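Local coordinates for protein chitooligosaccharide oxidase (Gibberella zeae, PDB 6Y0R) that oxidises the C1 hydroxyl of chitooligosaccharides to the corresponding lactones with a bicovalently bound FAD, reducing molecular oxygen to hydrogen peroxide, at residues A[64-69]-A[112-117]; A[185-190]-A[217-222]. All coordinates share one frame; numbering follows the deposited sequence.

Overall arrangement
Both interactions belong to the FAD-binding domain of the PCMH type and lie on the same side of the chain's centre, with their own centres about 13 Å apart. Interaction 1 is partly buried: where strands 63-65 and 108-111 run out, it joins their following loops by side-chain packing and one bridging water, with the partly exposed Arg114 in a salt bridge to the buried Asp113. Interaction 2 is a buried pairing of two antiparallel strands, held by backbone hydrogen bonds and valine packing, and one of its strands reads the adenine of the FAD. Leu112 of interaction 1 joins the two, its CD1 lying 3.8 Å from CG1 of Val218. Helix 70-83 packs against both contacts.

Interaction 1: residues A[64-69]-A[112-117]; sequences IAVPTT and LDRMYS
Val66 sets its CG1 methyl over one face of the Arg114 guanidinium, above the centre of the group and 3.4 Å from CZ. That branch is anti to the backbone N (chi1 -169°). Arg114 CG itself rests 3.4 Å from Val66 CG1, and the bend at chi2 (-53°) turns the rest of the chain back, laying the guanidinium over the same methyl. The methyl is thus caught in the fold of the arginine. At the edge of the guanidinium, in its plane, NH2 donates to the syn lone pair of Asp113 OD1 at 2.8 Å, a salt bridge between adjacent residues that limits how the planar group can turn. Asp49 takes a second salt bridge from the same nitrogen, and Asp113 OD2 pairs with Arg133.

Further along, Met115 reaches across to the other loop. The bent end of Met115 brings CE to 3.2 Å from Pro67 O and to 3.8 Å from Pro67 CG, the two side chains crossing at about a right angle, while SD and CG lie by the Thr68 carbonyl. Pro67 CG also meets CD2 of Leu112, a residue that touches the FAD. The Pro67 carbonyl accepts from a water at 2.8 Å, and that water in turn accepts from Arg114 N, joining the backbones. The type I turn from Leu112 to Met115 is closed by Met115 N to Leu112 O.

Thr69 N-caps helix 70-83, whose Val73 touches both Pro67 and Met115. The contact therefore sits where parallel strands 63-65 and 108-111 end, with this helix against Pro67 and Met115 and helix 44-50 against Val66.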
loop_
_atom_site.group_PDB
_atom_site.type_symbol
_atom_site.label_atom_id
_atom_site.label_comp_id
_atom_site.label_asym_id
_atom_site.label_seq_id
_atom_site.Cartn_x
_atom_site.Cartn_y
_atom_site.Cartn_z
ATOM N N ILE A 64 -13.867 19.342 6.004
ATOM C CA ILE A 64 -13.987 18.044 5.304
ATOM C C ILE A 64 -15.004 18.224 4.192
ATOM O O ILE A 64 -16.215 18.387 4.519
ATOM C CB ILE A 64 -14.363 16.916 6.277
ATOM C CG1 ILE A 64 -13.397 16.795 7.446
ATOM C CG2 ILE A 64 -14.496 15.623 5.500
ATOM C CD1 ILE A 64 -13.724 15.687 8.440
ATOM N N ALA A 65 -14.556 18.206 2.946
ATOM C CA ALA A 65 -15.433 18.207 1.758
ATOM C C ALA A 65 -15.828 16.751 1.462
ATOM O O ALA A 65 -14.957 15.846 1.589
ATOM C CB ALA A 65 -14.770 18.840 0.567
ATOM N N VAL A 66 -17.098 16.518 1.107
ATOM C CA VAL A 66 -17.634 15.157 0.858
ATOM C C VAL A 66 -18.295 15.133 -0.507
ATOM O O VAL A 66 -19.511 14.969 -0.656
ATOM C CB VAL A 66 -18.539 14.659 1.990
ATOM C CG1 VAL A 66 -18.824 13.184 1.784
ATOM C CG2 VAL A 66 -17.945 14.866 3.368
ATOM N N PRO A 67 -17.499 15.256 -1.580
ATOM C CA PRO A 67 -18.045 15.341 -2.930
ATOM C C PRO A 67 -18.621 14.020 -3.444
ATOM O O PRO A 67 -18.113 12.948 -3.141
ATOM C CB PRO A 67 -16.853 15.745 -3.796
ATOM C CG PRO A 67 -15.659 15.137 -3.028
ATOM C CD PRO A 67 -16.019 15.298 -1.572
ATOM N N THR A 68 -19.678 14.116 -4.242
ATOM C CA THR A 68 -20.221 12.966 -5.020
ATOM C C THR A 68 -19.962 13.091 -6.519
ATOM O O THR A 68 -20.234 12.096 -7.228
ATOM C CB THR A 68 -21.717 12.819 -4.743
ATOM O OG1 THR A 68 -22.367 13.941 -5.350
ATOM C CG2 THR A 68 -22.025 12.803 -3.267
ATOM N N THR A 69 -19.443 14.224 -7.020
ATOM C CA THR A 69 -19.138 14.429 -8.450
ATOM C C THR A 69 -17.748 15.038 -8.630
ATOM O O THR A 69 -17.288 15.718 -7.700
ATOM C CB THR A 69 -20.143 15.402 -9.085
ATOM O OG1 THR A 69 -19.914 16.708 -8.559
ATOM C CG2 THR A 69 -21.570 15.020 -8.780
ATOM N N LEU A 112 -13.305 10.988 -0.298
ATOM C CA LEU A 112 -13.734 10.459 -1.626
ATOM C C LEU A 112 -14.580 9.173 -1.503
ATOM O O LEU A 112 -14.948 8.649 -2.547
ATOM C CB LEU A 112 -12.526 10.205 -2.535
ATOM C CG LEU A 112 -11.688 11.442 -2.851
ATOM C CD1 LEU A 112 -10.386 11.082 -3.529
ATOM C CD2 LEU A 112 -12.501 12.423 -3.699
ATOM N N ASP A 113 -14.821 8.659 -0.313
ATOM C CA ASP A 113 -15.421 7.302 -0.179
ATOM C C ASP A 113 -16.923 7.299 -0.539
ATOM O O ASP A 113 -17.465 6.175 -0.582
ATOM C CB ASP A 113 -15.162 6.621 1.164
ATOM C CG ASP A 113 -15.854 7.160 2.400
ATOM O OD1 ASP A 113 -16.726 8.069 2.252
ATOM O OD2 ASP A 113 -15.497 6.703 3.523
ATOM N N ARG A 114 -17.544 8.437 -0.880
ATOM C CA ARG A 114 -18.915 8.410 -1.475
ATOM C C ARG A 114 -18.846 8.050 -2.961
ATOM O O ARG A 114 -19.899 7.772 -3.583
ATOM C CB ARG A 114 -19.632 9.753 -1.289
ATOM C CG ARG A 114 -19.676 10.303 0.118
ATOM C CD ARG A 114 -20.209 9.380 1.190
ATOM N NE ARG A 114 -20.587 10.104 2.390
ATOM C CZ ARG A 114 -19.779 10.351 3.409
ATOM N NH1 ARG A 114 -20.221 11.042 4.439
ATOM N NH2 ARG A 114 -18.520 9.917 3.409
ATOM N N MET A 115 -17.666 8.126 -3.577
ATOM C CA MET A 115 -17.473 7.877 -5.011
ATOM C C MET A 115 -16.726 6.545 -5.178
ATOM O O MET A 115 -15.491 6.515 -5.067
ATOM C CB MET A 115 -16.747 9.063 -5.640
ATOM C CG MET A 115 -17.664 10.240 -5.839
ATOM S SD MET A 115 -16.770 11.602 -6.666
ATOM C CE MET A 115 -15.808 12.100 -5.263
ATOM N N TYR A 116 -17.470 5.465 -5.442
ATOM C CA TYR A 116 -16.917 4.090 -5.374
ATOM C C TYR A 116 -17.342 3.311 -6.621
ATOM O O TYR A 116 -17.314 2.080 -6.595
ATOM C CB TYR A 116 -17.289 3.427 -4.046
ATOM C CG TYR A 116 -18.754 3.387 -3.700
ATOM C CD1 TYR A 116 -19.592 2.451 -4.284
ATOM C CD2 TYR A 116 -19.273 4.231 -2.742
ATOM C CE1 TYR A 116 -20.942 2.411 -3.967
ATOM C CE2 TYR A 116 -20.620 4.207 -2.412
ATOM C CZ TYR A 116 -21.447 3.293 -3.026
ATOM O OH TYR A 116 -22.762 3.262 -2.654
ATOM N N SER A 117 -17.620 4.010 -7.726
ATOM C CA SER A 117 -18.055 3.391 -9.000
ATOM C C SER A 117 -16.959 2.480 -9.547
ATOM O O SER A 117 -15.782 2.905 -9.597
ATOM C CB SER A 117 -18.412 4.467 -10.011
ATOM O OG SER A 117 -18.613 3.879 -11.271
HETATM O O HOH W 1 -16.900 11.264 -1.207
#

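Interaction 2: residues A[185-190]-A[217-222]; sequences ATVVLP and GVVVEL. With FAD (flavin-adenine dinucleotide), chain B.
Chi1 of -55° puts Thr186 CG2 anti to the backbone N, and chi1 of -69° leaves Val220 CG2 between its own N and carbonyl carbon; the two methyls meet at 3.8 Å. They sit at a classic beta bulge in the antiparallel pairing of strands 182-188 and 218-228, part of the FAD-binding fold of the PCMH type. Val220 and Glu221 both face Thr186, whose carbonyl O takes a nearly straight bond from Val220 N at 2.8 Å and a weak one from Glu221 N. The extra residue shifts the register by one between Thr186 and Val187. Beyond it, Val188 and Val218 form a hydrogen-bonded pair, each N donating to the other's carbonyl.

The side chains of Val187 and Val219 share one face of the sheet, where their CG2 methyls meet and helix 203-212 packs against both. On the other face Val188 and Val218 lie against Val73 and Val77 of helix 70-83, and Val188 CG2 meets Val220 CG1 at 3.8 Å, the side chains crossing at about a right angle. Near the other end of the contact a water bridges Thr186 OG1 and Glu221 OE2, to which it donates. Gly217 CA makes a CA-H...O contact with Val188 O at 3.2 Å; a CB there would collide with that oxygen, and the positive phi (125°) also suits glycine.

The non-hydrogen-bonded site of Val219 turns its peptide groups away from strand 182-188 and toward the adenine. Val219 N donates to FAD N1A at 3.0 Å, and FAD N6A donates to Val219 O at 2.9 Å.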
loop_
_atom_site.group_PDB
_atom_site.type_symbol
_atom_site.label_atom_id
_atom_site.label_comp_id
_atom_site.label_asym_id
_atom_site.label_seq_id
_atom_site.Cartn_x
_atom_site.Cartn_y
_atom_site.Cartn_z
ATOM N N ALA A 185 -5.561 7.937 -16.106
ATOM C CA ALA A 185 -6.116 8.538 -14.878
ATOM C C ALA A 185 -6.705 9.905 -15.203
ATOM O O ALA A 185 -6.231 10.575 -16.144
ATOM C CB ALA A 185 -5.050 8.669 -13.792
ATOM N N THR A 186 -7.682 10.289 -14.422
ATOM C CA THR A 186 -8.246 11.639 -14.435
ATOM C C THR A 186 -7.857 12.309 -13.128
ATOM O O THR A 186 -8.126 11.743 -12.037
ATOM C CB THR A 186 -9.743 11.573 -14.737
ATOM O OG1 THR A 186 -9.873 10.842 -15.959
ATOM C CG2 THR A 186 -10.342 12.953 -14.860
ATOM N N VAL A 187 -7.302 13.525 -13.218
ATOM C CA VAL A 187 -6.762 14.238 -12.034
ATOM C C VAL A 187 -7.345 15.639 -12.010
ATOM O O VAL A 187 -7.332 16.301 -13.085
ATOM C CB VAL A 187 -5.224 14.285 -12.077
ATOM C CG1 VAL A 187 -4.700 14.917 -10.795
ATOM C CG2 VAL A 187 -4.611 12.924 -12.328
ATOM N N VAL A 188 -7.816 16.041 -10.847
ATOM C CA VAL A 188 -8.164 17.445 -10.541
ATOM C C VAL A 188 -6.859 18.105 -10.098
ATOM O O VAL A 188 -6.394 17.828 -8.971
ATOM C CB VAL A 188 -9.282 17.591 -9.507
ATOM C CG1 VAL A 188 -9.503 19.065 -9.148
ATOM C CG2 VAL A 188 -10.581 16.933 -10.013
ATOM N N LEU A 189 -6.286 18.926 -10.970
ATOM C CA LEU A 189 -5.025 19.632 -10.629
ATOM C C LEU A 189 -5.276 20.643 -9.535
ATOM O O LEU A 189 -6.397 21.017 -9.187
ATOM C CB LEU A 189 -4.397 20.275 -11.863
ATOM C CG LEU A 189 -3.976 19.330 -12.982
ATOM C CD1 LEU A 189 -3.330 20.123 -14.096
ATOM C CD2 LEU A 189 -3.002 18.249 -12.504
ATOM N N PRO A 190 -4.208 21.133 -8.887
ATOM C CA PRO A 190 -4.391 22.111 -7.818
ATOM C C PRO A 190 -5.055 23.462 -8.179
ATOM O O PRO A 190 -5.477 24.150 -7.259
ATOM C CB PRO A 190 -2.944 22.319 -7.325
ATOM C CG PRO A 190 -2.286 21.007 -7.657
ATOM C CD PRO A 190 -2.836 20.638 -9.024
ATOM N N GLY A 217 -2.433 16.634 -7.119
ATOM C CA GLY A 217 -3.875 16.921 -7.208
ATOM C C GLY A 217 -4.705 15.739 -6.752
ATOM O O GLY A 217 -4.153 14.801 -6.189
ATOM N N VAL A 218 -6.014 15.807 -6.966
ATOM C CA VAL A 218 -6.952 14.731 -6.534
ATOM C C VAL A 218 -7.187 13.818 -7.730
ATOM O O VAL A 218 -7.759 14.235 -8.747
ATOM C CB VAL A 218 -8.265 15.269 -5.967
ATOM C CG1 VAL A 218 -9.114 14.093 -5.479
ATOM C CG2 VAL A 218 -8.101 16.297 -4.861
ATOM N N VAL A 219 -6.798 12.552 -7.615
ATOM C CA VAL A 219 -7.130 11.554 -8.654
ATOM C C VAL A 219 -8.617 11.270 -8.469
ATOM O O VAL A 219 -9.046 11.079 -7.326
ATOM C CB VAL A 219 -6.238 10.303 -8.561
ATOM C CG1 VAL A 219 -6.679 9.238 -9.563
ATOM C CG2 VAL A 219 -4.779 10.697 -8.791
ATOM N N VAL A 220 -9.416 11.345 -9.536
ATOM C CA VAL A 220 -10.896 11.127 -9.391
ATOM C C VAL A 220 -11.339 9.927 -10.235
ATOM O O VAL A 220 -12.483 9.506 -10.028
ATOM C CB VAL A 220 -11.708 12.377 -9.788
ATOM C CG1 VAL A 220 -11.514 13.482 -8.788
ATOM C CG2 VAL A 220 -11.346 12.846 -11.183
ATOM N N GLU A 221 -10.493 9.410 -11.101
ATOM C CA GLU A 221 -10.720 8.166 -11.883
ATOM C C GLU A 221 -9.383 7.521 -12.225
ATOM O O GLU A 221 -8.414 8.199 -12.643
ATOM C CB GLU A 221 -11.509 8.451 -13.165
ATOM C CG GLU A 221 -12.080 7.190 -13.803
ATOM C CD GLU A 221 -12.777 7.429 -15.140
ATOM O OE1 GLU A 221 -14.007 7.590 -15.123
ATOM O OE2 GLU A 221 -12.078 7.446 -16.198
ATOM N N LEU A 222 -9.352 6.208 -12.140
ATOM C CA LEU A 222 -8.224 5.383 -12.554
ATOM C C LEU A 222 -8.741 4.404 -13.588
ATOM O O LEU A 222 -9.814 3.829 -13.345
ATOM C CB LEU A 222 -7.669 4.614 -11.351
ATOM C CG LEU A 222 -7.046 5.521 -10.295
ATOM C CD1 LEU A 222 -6.849 4.788 -8.987
ATOM C CD2 LEU A 222 -5.728 6.043 -10.835
HETATM P PA FAD B . -5.737 7.024 2.470
HETATM O O1A FAD B . -5.316 7.237 3.867
HETATM O O2A FAD B . -7.067 7.477 2.020
HETATM O O5B FAD B . -4.666 7.641 1.466
HETATM C C5B FAD B . -3.308 7.200 1.438
HETATM C C4B FAD B . -2.449 8.257 0.768
HETATM O O4B FAD B . -2.864 8.410 -0.614
HETATM C C3B FAD B . -2.514 9.688 1.339
HETATM O O3B FAD B . -1.300 10.401 1.069
HETATM C C2B FAD B . -3.652 10.305 0.537
HETATM O O2B FAD B . -3.671 11.735 0.534
HETATM C C1B FAD B . -3.391 9.716 -0.822
HETATM N N9A FAD B . -4.565 9.605 -1.674
HETATM C C8A FAD B . -5.635 8.774 -1.469
HETATM N N7A FAD B . -6.559 8.897 -2.414
HETATM C C5A FAD B . -6.056 9.871 -3.270
HETATM C C6A FAD B . -6.564 10.450 -4.447
HETATM N N6A FAD B . -7.725 10.059 -4.978
HETATM N N1A FAD B . -5.836 11.427 -5.057
HETATM C C2A FAD B . -4.681 11.795 -4.467
HETATM N N3A FAD B . -4.092 11.302 -3.373
HETATM C C4A FAD B . -4.836 10.334 -2.806
HETATM N N1 FAD B . -0.763 -2.438 1.150
HETATM C C2 FAD B . -0.349 -3.317 0.224
HETATM O O2 FAD B . 0.425 -2.945 -0.730
HETATM N N3 FAD B . -0.787 -4.609 0.278
HETATM C C4 FAD B . -1.644 -5.088 1.256
HETATM O O4 FAD B . -2.018 -6.273 1.242
HETATM C C4X FAD B . -2.104 -4.179 2.239
HETATM N N5 FAD B . -2.976 -4.593 3.162
HETATM C C5X FAD B . -3.504 -3.649 4.015
HETATM C C6 FAD B . -4.491 -4.043 4.958
HETATM C C7 FAD B . -5.029 -3.129 5.848
HETATM C C7M FAD B . -6.060 -3.562 6.871
HETATM C C8 FAD B . -4.626 -1.732 5.775
HETATM C C8M FAD B . -5.253 -0.647 6.627
HETATM C C9 FAD B . -3.614 -1.371 4.861
HETATM C C9A FAD B . -3.045 -2.308 3.987
HETATM N N10 FAD B . -2.071 -1.920 3.052
HETATM C C10 FAD B . -1.587 -2.839 2.114
HETATM C "C1'" FAD B . -1.546 -0.552 3.004
HETATM C "C2'" FAD B . -2.321 0.306 2.001
HETATM O "O2'" FAD B . -1.934 -0.006 0.662
HETATM C "C3'" FAD B . -2.027 1.752 2.307
HETATM O "O3'" FAD B . -2.483 1.975 3.660
HETATM C "C4'" FAD B . -2.739 2.661 1.303
HETATM O "O4'" FAD B . -2.046 3.911 1.137
HETATM C "C5'" FAD B . -4.146 2.905 1.769
HETATM O "O5'" FAD B . -4.913 3.589 0.761
HETATM P P FAD B . -6.231 4.334 1.231
HETATM O O1P FAD B . -6.867 4.952 0.041
HETATM O O2P FAD B . -7.077 3.473 2.094
HETATM O O3P FAD B . -5.606 5.434 2.244
HETATM O O HOH W 2 -9.437 8.016 -16.040
#